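Local atomic coordinates of type I polyketide synthase PikAII (Streptomyces venezuelae, PDB entry 3QP9), a protein that probably epimerises the methyl-bearing alpha carbon of beta-ketoacyl polyketide intermediates, as a C2-type ketoreductase domain, thought not to reduce them, of a modular polyketide synthase. Residues W152-G157 with I194-D199. Residues are numbered along the deposited sequence; the frame is centred on the assembly and turned at random.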
ATOM      1  N   TRP A 152      -7.174  12.111  12.471  1.00 25.42           N
ATOM      2  CA  TRP A 152      -7.534  11.876  11.040  1.00 23.05           C
ATOM      3  C   TRP A 152      -6.357  12.291  10.120  1.00 26.95           C
ATOM      4  O   TRP A 152      -5.820  13.409  10.275  1.00 27.55           O
ATOM      5  CB  TRP A 152      -8.770  12.661  10.715  1.00 23.33           C
ATOM      6  CG  TRP A 152     -10.034  12.113  11.303  1.00 23.41           C
ATOM      7  CD1 TRP A 152     -10.530  12.348  12.584  1.00 27.03           C
ATOM      8  CD2 TRP A 152     -10.966  11.242  10.664  1.00 20.03           C
ATOM      9  NE1 TRP A 152     -11.743  11.708  12.733  1.00 29.04           N
ATOM     10  CE2 TRP A 152     -12.036  11.036  11.564  1.00 25.61           C
ATOM     11  CE3 TRP A 152     -11.051  10.699   9.368  1.00 24.49           C
ATOM     12  CZ2 TRP A 152     -13.141  10.196  11.249  1.00 27.56           C
ATOM     13  CZ3 TRP A 152     -12.127   9.910   9.030  1.00 23.67           C
ATOM     14  CH2 TRP A 152     -13.199   9.704   9.948  1.00 24.26           C
ATOM     15  N   CYS A 153      -5.967  11.437   9.152  1.00 28.41           N
ATOM     16  CA  CYS A 153      -4.836  11.783   8.249  1.00 28.57           C
ATOM     17  C   CYS A 153      -5.371  12.056   6.880  1.00 28.88           C
ATOM     18  O   CYS A 153      -6.064  11.246   6.331  1.00 27.78           O
ATOM     19  CB  CYS A 153      -3.783  10.642   8.189  1.00 27.42           C
ATOM     20  SG  CYS A 153      -2.941  10.406   9.783  1.00 31.89           S
ATOM     21  N   VAL A 154      -5.094  13.230   6.353  1.00 29.02           N
ATOM     22  CA  VAL A 154      -5.631  13.633   5.068  1.00 29.73           C
ATOM     23  C   VAL A 154      -4.565  13.554   4.005  1.00 31.51           C
ATOM     24  O   VAL A 154      -3.428  14.018   4.224  1.00 33.75           O
ATOM     25  CB  VAL A 154      -6.264  15.016   5.178  1.00 31.82           C
ATOM     26  CG1 VAL A 154      -6.756  15.530   3.813  1.00 29.86           C
ATOM     27  CG2 VAL A 154      -7.499  14.962   6.173  1.00 34.04           C
ATOM     28  N   THR A 155      -4.893  12.937   2.836  1.00 30.24           N
ATOM     29  CA  THR A 155      -3.971  12.866   1.737  1.00 28.99           C
ATOM     30  C   THR A 155      -4.642  13.528   0.536  1.00 29.95           C
ATOM     31  O   THR A 155      -5.786  13.899   0.619  1.00 28.63           O
ATOM     32  CB  THR A 155      -3.630  11.384   1.371  1.00 28.69           C
ATOM     33  OG1 THR A 155      -4.872  10.674   1.085  1.00 28.63           O
ATOM     34  CG2 THR A 155      -2.819  10.694   2.514  1.00 30.65           C
ATOM     35  N   HIS A 156      -3.915  13.705  -0.579  1.00 30.83           N
ATOM     36  CA  HIS A 156      -4.525  14.133  -1.882  1.00 29.99           C
ATOM     37  C   HIS A 156      -3.853  13.325  -2.952  1.00 28.45           C
ATOM     38  O   HIS A 156      -2.640  13.174  -2.932  1.00 28.79           O
ATOM     39  CB  HIS A 156      -4.375  15.683  -2.138  1.00 31.46           C
ATOM     40  CG  HIS A 156      -2.965  16.175  -2.159  1.00 35.65           C
ATOM     41  ND1 HIS A 156      -2.255  16.325  -3.333  1.00 35.45           N
ATOM     42  CD2 HIS A 156      -2.126  16.565  -1.150  1.00 36.40           C
ATOM     43  CE1 HIS A 156      -1.030  16.755  -3.055  1.00 35.98           C
ATOM     44  NE2 HIS A 156      -0.922  16.904  -1.738  1.00 35.77           N
ATOM     45  N   GLY A 157      -4.637  12.782  -3.876  1.00 28.54           N
ATOM     46  CA  GLY A 157      -4.089  11.969  -4.996  1.00 27.36           C
ATOM     47  C   GLY A 157      -3.573  10.577  -4.579  1.00 27.97           C
ATOM     48  O   GLY A 157      -2.874   9.944  -5.339  1.00 29.34           O
ATOM     49  N   ILE A 194      -8.620  10.177   4.910  1.00 23.47           N
ATOM     50  CA  ILE A 194      -9.461  10.871   3.949  1.00 25.09           C
ATOM     51  C   ILE A 194      -8.606  11.304   2.814  1.00 26.62           C
ATOM     52  O   ILE A 194      -7.637  11.987   3.049  1.00 25.12           O
ATOM     53  CB  ILE A 194     -10.104  12.101   4.560  1.00 26.54           C
ATOM     54  CG1 ILE A 194     -10.908  11.712   5.802  1.00 29.54           C
ATOM     55  CG2 ILE A 194     -10.945  12.839   3.461  1.00 27.01           C
ATOM     56  CD1 ILE A 194     -11.465  12.853   6.620  1.00 23.49           C
ATOM     57  N   ASP A 195      -9.000  11.015   1.552  1.00 26.52           N
ATOM     58  CA  ASP A 195      -8.169  11.470   0.431  1.00 27.98           C
ATOM     59  C   ASP A 195      -8.919  12.532  -0.375  1.00 29.68           C
ATOM     60  O   ASP A 195     -10.018  12.268  -0.836  1.00 28.92           O
ATOM     61  CB  ASP A 195      -7.847  10.274  -0.482  1.00 27.60           C
ATOM     62  CG  ASP A 195      -6.923  10.639  -1.637  1.00 31.58           C
ATOM     63  OD1 ASP A 195      -7.413  10.579  -2.799  1.00 34.20           O
ATOM     64  OD2 ASP A 195      -5.785  11.090  -1.348  1.00 31.03           O
ATOM     65  N   LEU A 196      -8.297  13.694  -0.553  1.00 29.76           N
ATOM     66  CA  LEU A 196      -8.865  14.847  -1.232  1.00 33.22           C
ATOM     67  C   LEU A 196      -8.485  14.680  -2.656  1.00 34.47           C
ATOM     68  O   LEU A 196      -7.630  13.866  -2.941  1.00 33.74           O
ATOM     69  CB  LEU A 196      -8.316  16.164  -0.655  1.00 32.89           C
ATOM     70  CG  LEU A 196      -8.813  16.394   0.772  1.00 34.59           C
ATOM     71  CD1 LEU A 196      -8.084  17.556   1.437  1.00 35.71           C
ATOM     72  CD2 LEU A 196     -10.316  16.614   0.884  1.00 30.72           C
ATOM     73  N   PRO A 197      -9.211  15.339  -3.565  1.00 38.73           N
ATOM     74  CA  PRO A 197      -8.889  15.194  -4.994  1.00 42.57           C
ATOM     75  C   PRO A 197      -7.436  15.660  -5.229  1.00 47.09           C
ATOM     76  O   PRO A 197      -7.028  16.670  -4.599  1.00 48.30           O
ATOM     77  CB  PRO A 197      -9.854  16.167  -5.682  1.00 43.61           C
ATOM     78  CG  PRO A 197     -11.004  16.444  -4.702  1.00 39.19           C
ATOM     79  CD  PRO A 197     -10.352  16.247  -3.285  1.00 38.02           C
ATOM     80  N   SER A 198      -6.682  15.011  -6.135  1.00 49.61           N
ATOM     81  CA  SER A 198      -5.237  15.380  -6.339  1.00 52.39           C
ATOM     82  C   SER A 198      -4.924  16.871  -6.131  1.00 53.83           C
ATOM     83  O   SER A 198      -3.886  17.194  -5.584  1.00 54.50           O
ATOM     84  CB  SER A 198      -4.683  14.954  -7.705  1.00 52.67           C
ATOM     85  OG  SER A 198      -5.004  13.606  -8.004  1.00 55.74           O
ATOM     86  N   ASP A 199      -5.822  17.758  -6.564  1.00 55.95           N
ATOM     87  CA  ASP A 199      -5.656  19.208  -6.371  1.00 57.88           C
ATOM     88  C   ASP A 199      -6.465  19.758  -5.223  1.00 57.34           C
ATOM     89  O   ASP A 199      -5.896  20.272  -4.245  1.00 58.90           O
ATOM     90  CB  ASP A 199      -5.874  19.992  -7.681  1.00 58.81           C
ATOM     91  CG  ASP A 199      -4.546  20.283  -8.388  1.00 62.04           C
ATOM     92  OD1 ASP A 199      -4.042  19.386  -9.123  1.00 65.03           O
ATOM     93  OD2 ASP A 199      -4.002  21.397  -8.178  1.00 63.37           O
TER
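Val154 and Leu196 pack on one face of two parallel neighbouring strands, and their methyls press hard together. Val154 CG1, anti to the backbone N (chi1 176°), lies 3.4 Å from Leu196 CD1, tighter than usual for two carbons. On the same face, Ile194 CG1 and CD1 lie obliquely against the CE3-CZ3 side of the Trp152 ring, with CD1 3.5 Å from CE3. The strands run in register, with Thr155 N hydrogen-bonded to Ile194 O at 2.9 Å and Leu196 N to Thr155 O at 2.8 Å. On the other face, Thr155 OG1 donates to the anti lone pair of Asp195 OD2 at 2.6 Å. Trp176 NE1 of helix 170-185 also hydrogen-bonds OG1. Ala158 N hydrogen-bonds OD2, and Arg224 forms a salt bridge with OD1. At its strand end, His156 ND1 bonds Ser198 O, in the loop after strand 194-196, at 2.9 Å with a bent 134° angle. Gly157, lacking a side chain, lets Ser198 OG, hydrogen-bonded to Thr168, come 3.5 Å from its CA. Helix 170-185 links the strands as a beta-alpha-beta unit of a Rossmann-like fold. Trp152, Ile194 and Leu196 pack on helix 202-212, while the buried Asp195 carboxylate, held through both oxygens, is probably kept ionised by Arg224.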